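Structure-specific endonuclease subunit slx1 (Schizosaccharomyces pombe, PDB 4ZDT) cuts duplex DNA close to its junctions with single-stranded DNA, as the catalytic subunit of the slx1-slx4 structure-specific endonuclease, here represented by its RING finger domain. Local coordinates at the interface of chains A and B. Residues are numbered along the deposited sequence; one frame, centred on the assembly and turned at random. Chains: chain A, Structure-specific endonuclease subunit slx1; chain B, Structure-specific endonuclease subunit slx4.

Contact 1: the interface of chains A and B. Residues chain A 48, 63-64, 67, 71; chain B 29-31.
A:Trp63 and A:Arg64 of slx1 close on the aromatic ring of B:Tyr31 from slx4, with B:Leu29 next to it. The site joins the slx1 RING finger domain to the C-terminal domain of slx4. The tight part centres on the end of helix 23-29 of chain B. There the indole nitrogen NE1 of A:Trp63 donates a hydrogen bond to the backbone O of B:Leu29, 2.8 Å away. The bond is nearly straight, 170° at the hydrogen. It lies in the indole plane and uses a lone pair in the carbonyl plane. The CG of A:Trp63 is anti to the backbone N, which carries the indole edge towards the helix end. The benzo side of the same ring packs on B:Leu29, CZ2 to CD2 at 3.9 Å.

B:Tyr31 lies against the indole edge, its phenol OH 3.4 Å from CD1 of A:Trp63. The guanidinium of A:Arg64 stacks on one face of the tyrosine ring, the planes 19° apart. Its NH2 sits over the ring centre, 3.1 Å from the centroid, in a cation-pi contact. A bend at chi3 (-82°) folds the arginine chain over the ring. A:Leu67 adds CD1 at 3.7 Å from CE2 of B:Tyr31. Replacing B:Tyr31 by an alanine would remove the ring, and the A:Arg64 guanidinium is likely to lose its stacking partner and be free to turn.

The looser flank is at A:Leu48. It reaches B:Tyr31 through methyl groups alone, CD2 to CE1 at 4.0 Å. At the periphery, A:Phe71 turns its ring edge to the backbone O of B:Thr30, with CE1 at 3.4 Å.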
loop_
_atom_site.group_PDB
_atom_site.type_symbol
_atom_site.label_atom_id
_atom_site.label_comp_id
_atom_site.label_asym_id
_atom_site.label_seq_id
_atom_site.Cartn_x
_atom_site.Cartn_y
_atom_site.Cartn_z
ATOM N N LEU A 48 -4.827 -0.290 0.498
ATOM C CA LEU A 48 -4.766 -0.924 -0.822
ATOM C C LEU A 48 -5.759 -0.267 -1.782
ATOM O O LEU A 48 -6.971 -0.405 -1.613
ATOM C CB LEU A 48 -5.078 -2.420 -0.703
ATOM C CG LEU A 48 -5.108 -3.286 -1.974
ATOM C CD1 LEU A 48 -3.784 -3.220 -2.712
ATOM C CD2 LEU A 48 -5.384 -4.718 -1.563
ATOM N N TRP A 63 -5.880 -1.105 -9.646
ATOM C CA TRP A 63 -4.546 -1.022 -9.062
ATOM C C TRP A 63 -3.573 -1.947 -9.759
ATOM O O TRP A 63 -2.447 -1.562 -10.081
ATOM C CB TRP A 63 -4.595 -1.341 -7.549
ATOM C CG TRP A 63 -3.232 -1.277 -6.901
ATOM C CD1 TRP A 63 -2.527 -2.312 -6.341
ATOM C CD2 TRP A 63 -2.386 -0.124 -6.815
ATOM N NE1 TRP A 63 -1.297 -1.862 -5.885
ATOM C CE2 TRP A 63 -1.193 -0.522 -6.162
ATOM C CE3 TRP A 63 -2.525 1.212 -7.218
ATOM C CZ2 TRP A 63 -0.140 0.369 -5.914
ATOM C CZ3 TRP A 63 -1.469 2.110 -6.950
ATOM C CH2 TRP A 63 -0.299 1.676 -6.311
ATOM N N ARG A 64 -4.002 -3.182 -9.988
ATOM C CA ARG A 64 -3.143 -4.199 -10.589
ATOM C C ARG A 64 -2.526 -3.752 -11.914
ATOM O O ARG A 64 -1.372 -4.067 -12.207
ATOM C CB ARG A 64 -3.918 -5.503 -10.788
ATOM C CG ARG A 64 -3.045 -6.747 -10.809
ATOM C CD ARG A 64 -3.885 -8.013 -10.744
ATOM N NE ARG A 64 -4.280 -8.344 -9.375
ATOM C CZ ARG A 64 -3.491 -8.953 -8.497
ATOM N NH1 ARG A 64 -2.260 -9.305 -8.841
ATOM N NH2 ARG A 64 -3.931 -9.211 -7.273
ATOM N N LEU A 67 0.958 -2.490 -12.126
ATOM C CA LEU A 67 2.024 -3.352 -11.622
ATOM C C LEU A 67 2.717 -4.208 -12.685
ATOM O O LEU A 67 3.196 -5.294 -12.358
ATOM C CB LEU A 67 1.471 -4.267 -10.493
ATOM C CG LEU A 67 0.744 -3.606 -9.309
ATOM C CD1 LEU A 67 0.229 -4.626 -8.308
ATOM C CD2 LEU A 67 1.641 -2.587 -8.607
ATOM N N PHE A 71 6.203 -7.963 -10.943
ATOM C CA PHE A 71 6.304 -9.414 -10.775
ATOM C C PHE A 71 7.267 -10.113 -11.739
ATOM O O PHE A 71 7.607 -11.281 -11.532
ATOM C CB PHE A 71 4.913 -10.039 -10.906
ATOM C CG PHE A 71 3.903 -9.461 -9.968
ATOM C CD1 PHE A 71 4.038 -9.626 -8.586
ATOM C CD2 PHE A 71 2.803 -8.761 -10.461
ATOM C CE1 PHE A 71 3.089 -9.093 -7.702
ATOM C CE2 PHE A 71 1.842 -8.233 -9.586
ATOM C CZ PHE A 71 1.990 -8.398 -8.197
ATOM N N LEU B 29 0.820 -3.458 -1.219
ATOM C CA LEU B 29 0.592 -2.909 -2.559
ATOM C C LEU B 29 0.948 -3.874 -3.696
ATOM O O LEU B 29 0.582 -3.632 -4.849
ATOM C CB LEU B 29 1.346 -1.582 -2.721
ATOM C CG LEU B 29 0.919 -0.425 -1.815
ATOM C CD1 LEU B 29 1.873 0.787 -1.980
ATOM C CD2 LEU B 29 -0.536 -0.012 -2.068
ATOM N N THR B 30 1.684 -4.933 -3.382
ATOM C CA THR B 30 2.084 -5.925 -4.377
ATOM C C THR B 30 1.444 -7.283 -4.104
ATOM O O THR B 30 1.872 -8.297 -4.649
ATOM C CB THR B 30 3.620 -6.054 -4.493
ATOM O OG1 THR B 30 4.168 -6.489 -3.245
ATOM C CG2 THR B 30 4.242 -4.710 -4.868
ATOM N N TYR B 31 0.400 -7.280 -3.273
ATOM C CA TYR B 31 -0.340 -8.495 -2.910
ATOM C C TYR B 31 0.552 -9.607 -2.317
ATOM O O TYR B 31 0.308 -10.791 -2.554
ATOM C CB TYR B 31 -1.152 -9.029 -4.128
ATOM C CG TYR B 31 -2.060 -7.970 -4.757
ATOM C CD1 TYR B 31 -3.294 -7.675 -4.181
ATOM C CD2 TYR B 31 -1.682 -7.280 -5.903
ATOM C CE1 TYR B 31 -4.122 -6.718 -4.732
ATOM C CE2 TYR B 31 -2.508 -6.323 -6.470
ATOM C CZ TYR B 31 -3.713 -6.040 -5.887
ATOM O OH TYR B 31 -4.527 -5.083 -6.444
#

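Contact 2: the interface of chains A and B. Residues chain A 18, 33-34; chain B 22, 25-26, 29-30.
A:Thr34 and B:Trp25 meet obliquely, the threonine methyl over the CE3 rim of one indole face. CG2 of A:Thr34 is 3.6 Å from CE3 of B:Trp25. This methyl is anti to the carbonyl carbon, which points it out from the start of helix 33-40 towards slx4. The same CG2 also touches B:Ile26, at 3.8 Å from its CD1, and these two side chains cross at about a right angle. One methyl thus packs between the tryptophan and the isoleucine.

B:Ile26 is the centre of the patch. Its CG1 is anti to the carbonyl carbon (chi1 -66°) and carries CD1 to A:Thr34 and A:Leu33. CD1 of A:Leu33 lies 3.8 Å from CD1 of B:Ile26, again with the side chains roughly perpendicular. The other branch of the isoleucine, CG2, faces CD1 of A:Leu18 at 3.9 Å. A:Leu33 CD1 also reaches the methyl CG2 of B:Thr30.

Within slx4, OG1 of B:Thr30 donates a hydrogen bond of 2.9 Å to the backbone O of B:Ile26. This bond is likely to hold the threonine rotation that turns its methyl to A:Leu33. CD1 of B:Leu29 shares the indole face of B:Trp25 with CG2 of A:Thr34 and also lies against the backbone of A:Leu33.

The patch seats helix 23-29 of slx4 on the start of helix 33-40 of the RING finger domain and so helps hold the heterodimer together.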
loop_
_atom_site.group_PDB
_atom_site.type_symbol
_atom_site.label_atom_id
_atom_site.label_comp_id
_atom_site.label_asym_id
_atom_site.label_seq_id
_atom_site.Cartn_x
_atom_site.Cartn_y
_atom_site.Cartn_z
ATOM N N LEU A 18 11.086 -0.990 -6.902
ATOM C CA LEU A 18 9.838 -1.256 -7.607
ATOM C C LEU A 18 9.169 0.070 -7.956
ATOM O O LEU A 18 9.321 1.060 -7.239
ATOM C CB LEU A 18 8.904 -2.106 -6.749
ATOM C CG LEU A 18 9.391 -3.478 -6.292
ATOM C CD1 LEU A 18 8.373 -4.121 -5.350
ATOM C CD2 LEU A 18 9.716 -4.420 -7.479
ATOM N N LEU A 33 5.411 3.291 -6.104
ATOM C CA LEU A 33 4.187 2.590 -5.669
ATOM C C LEU A 33 3.476 3.341 -4.572
ATOM O O LEU A 33 2.272 3.562 -4.659
ATOM C CB LEU A 33 4.504 1.171 -5.180
ATOM C CG LEU A 33 5.040 0.186 -6.217
ATOM C CD1 LEU A 33 5.556 -1.073 -5.531
ATOM C CD2 LEU A 33 3.899 -0.172 -7.210
ATOM N N THR A 34 4.220 3.732 -3.528
ATOM C CA THR A 34 3.592 4.415 -2.398
ATOM C C THR A 34 3.019 5.759 -2.803
ATOM O O THR A 34 1.918 6.100 -2.392
ATOM C CB THR A 34 4.538 4.552 -1.176
ATOM O OG1 THR A 34 5.764 5.153 -1.604
ATOM C CG2 THR A 34 4.848 3.192 -0.626
ATOM N N ASN B 22 8.948 1.506 4.699
ATOM C CA ASN B 22 7.763 1.339 3.858
ATOM C C ASN B 22 7.576 -0.074 3.320
ATOM O O ASN B 22 6.705 -0.322 2.463
ATOM C CB ASN B 22 7.762 2.379 2.722
ATOM C CG ASN B 22 8.817 2.107 1.658
ATOM O OD1 ASN B 22 9.558 1.129 1.722
ATOM N ND2 ASN B 22 8.883 2.990 0.667
ATOM N N TRP B 25 4.067 -1.598 3.625
ATOM C CA TRP B 25 3.109 -1.034 2.687
ATOM C C TRP B 25 3.385 -1.609 1.288
ATOM O O TRP B 25 2.456 -1.974 0.569
ATOM C CB TRP B 25 3.139 0.487 2.695
ATOM C CG TRP B 25 1.909 1.113 2.084
ATOM C CD1 TRP B 25 0.757 0.468 1.690
ATOM C CD2 TRP B 25 1.689 2.496 1.847
ATOM N NE1 TRP B 25 -0.149 1.371 1.205
ATOM C CE2 TRP B 25 0.398 2.625 1.284
ATOM C CE3 TRP B 25 2.463 3.651 2.045
ATOM C CZ2 TRP B 25 -0.141 3.860 0.925
ATOM C CZ3 TRP B 25 1.928 4.875 1.696
ATOM C CH2 TRP B 25 0.640 4.976 1.131
ATOM N N ILE B 26 4.664 -1.734 0.938
ATOM C CA ILE B 26 5.041 -2.265 -0.383
ATOM C C ILE B 26 4.587 -3.714 -0.555
ATOM O O ILE B 26 4.163 -4.108 -1.644
ATOM C CB ILE B 26 6.560 -2.129 -0.628
ATOM C CG1 ILE B 26 6.944 -0.643 -0.716
ATOM C CG2 ILE B 26 6.987 -2.886 -1.897
ATOM C CD1 ILE B 26 6.515 0.017 -1.987
ATOM N N LEU B 29 0.820 -3.458 -1.219
ATOM C CA LEU B 29 0.592 -2.909 -2.559
ATOM C C LEU B 29 0.948 -3.874 -3.696
ATOM O O LEU B 29 0.582 -3.632 -4.849
ATOM C CB LEU B 29 1.346 -1.582 -2.721
ATOM C CG LEU B 29 0.919 -0.425 -1.815
ATOM C CD1 LEU B 29 1.873 0.787 -1.980
ATOM C CD2 LEU B 29 -0.536 -0.012 -2.068
ATOM N N THR B 30 1.684 -4.933 -3.382
ATOM C CA THR B 30 2.084 -5.925 -4.377
ATOM C C THR B 30 1.444 -7.283 -4.104
ATOM O O THR B 30 1.872 -8.297 -4.649
ATOM C CB THR B 30 3.620 -6.054 -4.493
ATOM O OG1 THR B 30 4.168 -6.489 -3.245
ATOM C CG2 THR B 30 4.242 -4.710 -4.868
#

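Contact 1 and contact 2 are neighbouring parts of one slx1-slx4 interface, with the centres of their C-alpha atoms about 8 Å apart. They share B:Leu29 and B:Thr30, at the end of helix 23-29 and just after it. On chain B, contact 2 uses that helix and contact 1 its end and the residues that follow. On chain A, contact 2 draws on helix 33-40 and the loop residue A:Leu18, contact 1 on the 3-10 helix 63-66 and loop residues. Separate elements of the RING finger domain thus grip one short stretch of slx4, which would probably fix its position in the heterodimer.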